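Local coordinates for acyl-CoA N-acyltransferases (NAT) superfamily protein (PDB 6TH0) that binds acetyl-CoA and probably transfers its acetyl group to the N-terminal methionine of transmembrane proteins and to protein lysine side chains, at residues I111-I116 and Y147-F152. Numbering follows the deposited sequence.
Sequences IAKALI and YKRMSF. With ACO (acetyl coenzyme *a), chain C.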
loop_
_atom_site.group_PDB
_atom_site.type_symbol
_atom_site.label_atom_id
_atom_site.label_comp_id
_atom_site.label_asym_id
_atom_site.label_seq_id
_atom_site.Cartn_x
_atom_site.Cartn_y
_atom_site.Cartn_z
ATOM N N ILE A 111 -10.592 0.559 -8.707
ATOM C CA ILE A 111 -9.338 1.306 -8.712
ATOM C C ILE A 111 -8.399 0.788 -7.625
ATOM O O ILE A 111 -7.208 0.559 -7.871
ATOM C CB ILE A 111 -9.621 2.814 -8.577
ATOM C CG1 ILE A 111 -10.359 3.304 -9.824
ATOM C CG2 ILE A 111 -8.318 3.614 -8.373
ATOM C CD1 ILE A 111 -10.953 4.723 -9.684
ATOM N N ALA A 112 -8.919 0.570 -6.417
ATOM C CA ALA A 112 -8.062 0.067 -5.346
ATOM C C ALA A 112 -7.512 -1.304 -5.691
ATOM O O ALA A 112 -6.333 -1.586 -5.451
ATOM C CB ALA A 112 -8.817 0.014 -4.020
ATOM N N LYS A 113 -8.354 -2.180 -6.232
ATOM C CA LYS A 113 -7.867 -3.474 -6.684
ATOM C C LYS A 113 -6.733 -3.308 -7.689
ATOM O O LYS A 113 -5.726 -4.026 -7.632
ATOM C CB LYS A 113 -9.023 -4.273 -7.285
ATOM C CG LYS A 113 -8.630 -5.648 -7.787
ATOM C CD LYS A 113 -9.876 -6.415 -8.247
ATOM C CE LYS A 113 -9.595 -7.900 -8.406
ATOM N NZ LYS A 113 -8.634 -8.181 -9.506
ATOM N N ALA A 114 -6.902 -2.400 -8.654
ATOM C CA ALA A 114 -5.850 -2.185 -9.646
ATOM C C ALA A 114 -4.584 -1.629 -9.004
ATOM O O ALA A 114 -3.469 -2.015 -9.377
ATOM C CB ALA A 114 -6.340 -1.262 -10.757
ATOM N N LEU A 115 -4.734 -0.742 -8.023
ATOM C CA LEU A 115 -3.559 -0.194 -7.349
ATOM C C LEU A 115 -2.775 -1.297 -6.641
ATOM O O LEU A 115 -1.546 -1.385 -6.766
ATOM C CB LEU A 115 -3.988 0.904 -6.365
ATOM C CG LEU A 115 -4.381 2.251 -6.988
ATOM C CD1 LEU A 115 -5.132 3.119 -5.979
ATOM C CD2 LEU A 115 -3.169 3.012 -7.539
ATOM N N ILE A 116 -3.469 -2.159 -5.898
ATOM C CA ILE A 116 -2.795 -3.292 -5.267
ATOM C C ILE A 116 -2.131 -4.168 -6.317
ATOM O O ILE A 116 -0.986 -4.614 -6.149
ATOM C CB ILE A 116 -3.795 -4.092 -4.420
ATOM C CG1 ILE A 116 -4.318 -3.228 -3.271
ATOM C CG2 ILE A 116 -3.142 -5.348 -3.888
ATOM C CD1 ILE A 116 -5.595 -3.829 -2.643
ATOM N N TYR A 147 -8.541 -7.174 0.181
ATOM C CA TYR A 147 -7.288 -7.921 0.140
ATOM C C TYR A 147 -7.550 -9.413 -0.016
ATOM O O TYR A 147 -6.828 -10.102 -0.751
ATOM C CB TYR A 147 -6.453 -7.586 1.371
ATOM C CG TYR A 147 -5.735 -6.253 1.210
ATOM C CD1 TYR A 147 -4.641 -6.130 0.359
ATOM C CD2 TYR A 147 -6.177 -5.108 1.865
ATOM C CE1 TYR A 147 -3.994 -4.929 0.192
ATOM C CE2 TYR A 147 -5.539 -3.901 1.697
ATOM C CZ TYR A 147 -4.450 -3.815 0.854
ATOM O OH TYR A 147 -3.796 -2.623 0.686
ATOM N N LYS A 148 -8.603 -9.925 0.631
ATOM C CA LYS A 148 -9.003 -11.315 0.413
ATOM C C LYS A 148 -9.328 -11.572 -1.058
ATOM O O LYS A 148 -8.957 -12.613 -1.617
ATOM C CB LYS A 148 -10.196 -11.660 1.306
ATOM C CG LYS A 148 -10.566 -13.123 1.291
ATOM C CD LYS A 148 -11.617 -13.437 2.350
ATOM C CE LYS A 148 -12.188 -14.834 2.165
ATOM N NZ LYS A 148 -12.953 -14.976 0.890
ATOM N N ARG A 149 -9.997 -10.615 -1.708
ATOM C CA ARG A 149 -10.355 -10.764 -3.112
ATOM C C ARG A 149 -9.112 -10.841 -3.987
ATOM O O ARG A 149 -9.120 -11.515 -5.027
ATOM C CB ARG A 149 -11.191 -9.562 -3.551
ATOM C CG ARG A 149 -11.803 -9.647 -4.932
ATOM C CD ARG A 149 -12.661 -8.411 -5.204
ATOM N NE ARG A 149 -13.735 -8.223 -4.226
ATOM C CZ ARG A 149 -13.845 -7.174 -3.414
ATOM N NH1 ARG A 149 -12.947 -6.195 -3.444
ATOM N NH2 ARG A 149 -14.863 -7.102 -2.568
ATOM N N MET A 150 -8.046 -10.156 -3.578
ATOM C CA MET A 150 -6.738 -10.191 -4.222
ATOM C C MET A 150 -5.919 -11.417 -3.853
ATOM O O MET A 150 -4.737 -11.472 -4.204
ATOM C CB MET A 150 -5.956 -8.919 -3.879
ATOM C CG MET A 150 -6.557 -7.640 -4.445
ATOM S SD MET A 150 -6.779 -7.806 -6.223
ATOM C CE MET A 150 -5.083 -7.947 -6.777
ATOM N N SER A 151 -6.491 -12.363 -3.114
ATOM C CA SER A 151 -5.832 -13.593 -2.693
ATOM C C SER A 151 -4.827 -13.401 -1.566
ATOM O O SER A 151 -4.001 -14.301 -1.351
ATOM C CB SER A 151 -5.118 -14.291 -3.862
ATOM O OG SER A 151 -6.041 -14.802 -4.809
ATOM N N PHE A 152 -4.847 -12.280 -0.834
ATOM C CA PHE A 152 -3.979 -12.156 0.335
ATOM C C PHE A 152 -4.506 -13.040 1.452
ATOM O O PHE A 152 -5.721 -13.196 1.617
ATOM C CB PHE A 152 -3.885 -10.702 0.832
ATOM C CG PHE A 152 -3.003 -9.813 0.004
ATOM C CD1 PHE A 152 -3.318 -9.539 -1.317
ATOM C CD2 PHE A 152 -1.865 -9.203 0.549
ATOM C CE1 PHE A 152 -2.527 -8.696 -2.066
ATOM C CE2 PHE A 152 -1.079 -8.367 -0.197
ATOM C CZ PHE A 152 -1.394 -8.114 -1.513
HETATM N N1A ACO C . -19.371 -2.411 -10.252
HETATM C C2A ACO C . -19.823 -2.525 -8.956
HETATM N N3A ACO C . -19.164 -2.767 -7.810
HETATM C C4A ACO C . -17.799 -2.917 -8.023
HETATM C C5A ACO C . -17.179 -2.825 -9.309
HETATM C C6A ACO C . -18.019 -2.567 -10.409
HETATM N N6A ACO C . -17.484 -2.466 -11.667
HETATM N N7A ACO C . -15.794 -3.015 -9.219
HETATM C C8A ACO C . -15.582 -3.219 -7.903
HETATM N N9A ACO C . -16.751 -3.173 -7.144
HETATM C C1B ACO C . -16.893 -3.362 -5.699
HETATM C C2B ACO C . -15.932 -4.486 -5.096
HETATM O O2B ACO C . -16.482 -5.721 -5.292
HETATM C C3B ACO C . -16.124 -3.980 -3.589
HETATM O O3B ACO C . -17.371 -4.357 -3.263
HETATM P P3B ACO C . -17.558 -4.751 -1.476
HETATM O O7A ACO C . -17.483 -3.325 -0.998
HETATM O O8A ACO C . -18.913 -5.435 -1.400
HETATM O O9A ACO C . -16.312 -5.576 -1.257
HETATM C C4B ACO C . -15.994 -2.427 -3.745
HETATM O O4B ACO C . -16.576 -2.098 -5.049
HETATM C C5B ACO C . -14.536 -1.953 -3.603
HETATM O O5B ACO C . -13.689 -2.631 -4.477
HETATM P P1A ACO C . -12.720 -1.529 -5.232
HETATM O O1A ACO C . -13.556 -0.600 -6.032
HETATM O O2A ACO C . -11.586 -2.294 -5.855
HETATM O O3A ACO C . -11.947 -0.545 -4.091
HETATM P P2A ACO C . -12.298 1.003 -4.154
HETATM O O4A ACO C . -11.625 1.696 -5.281
HETATM O O5A ACO C . -13.730 1.329 -3.818
HETATM O O6A ACO C . -11.426 1.653 -2.800
HETATM C CBP ACO C . -10.718 1.488 -0.506
HETATM C CCP ACO C . -11.396 0.755 -1.744
HETATM C CDP ACO C . -9.267 1.714 -0.858
HETATM C CEP ACO C . -10.839 0.625 0.753
HETATM C CAP ACO C . -11.489 2.826 -0.357
HETATM O OAP ACO C . -12.793 2.610 0.176
HETATM C C9P ACO C . -10.813 3.847 0.555
HETATM O O9P ACO C . -10.090 4.700 0.090
HETATM N N8P ACO C . -11.106 3.823 1.903
HETATM C C7P ACO C . -10.486 4.799 2.860
HETATM C C6P ACO C . -9.007 4.569 2.971
HETATM C C5P ACO C . -8.821 3.214 3.558
HETATM O O5P ACO C . -9.539 2.716 4.412
HETATM N N4P ACO C . -7.751 2.487 3.074
HETATM C C3P ACO C . -7.593 1.150 3.644
HETATM C C2P ACO C . -6.155 0.775 3.639
HETATM S S1P ACO C . -6.013 -0.916 4.399
HETATM C C ACO C . -5.819 -0.364 6.093
HETATM O O ACO C . -6.692 -0.470 6.920
HETATM C CH3 ACO C . -4.575 0.278 6.431
#
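I116 divides its two branches between a pair of aromatic rings. Its CD1 sits over one face of Y147, 3.4 Å from CE1, while CG2 approaches the F152 ring obliquely, 3.9 Å from that residue's CE1. One turn back along the helix, K113 CG, anti to its backbone N (chi1 -180°), is set toward M150, whose chi2 of -54° brings SD to meet it. The modelled 3.2 Å between K113 CG and M150 SD is too near for an ordinary van der Waals contact, and the exact spacing is doubtful.

In this GNAT acetyltransferase domain, the pyrophosphate-binding motif, here RxxGxA, runs into the first turn of helix 111-123. The principle is a helix N-terminus gripping the pyrophosphate while a neighbouring helix supplies an arginine. A112 N donates to acetyl-CoA O4A at 3.1 Å and K113 N to O2A at 3.3 Å; the helix dipole would probably favour the phosphates' negative charge. From helix 141-149, R149 NH2 donates to the 3'-phosphate O9A at a doubtfully short 2.5 Å, the N-H...O bent (131°), while ribose O2B lies over one guanidinium face, toward the rim. The Y147 ring has the thioester sulfur S1P at its edge.

Further out, a Schellman motif closes helix 141-149: S151, with positive phi, is its C' residue, F152 N bonds to Y147 O at 2.9 Å and S151 N to K148 O. This turn carries F152 back so that Y147 CD1 stands over the centre of its ring, and both aromatics pack on L134 and F174 of the sheet.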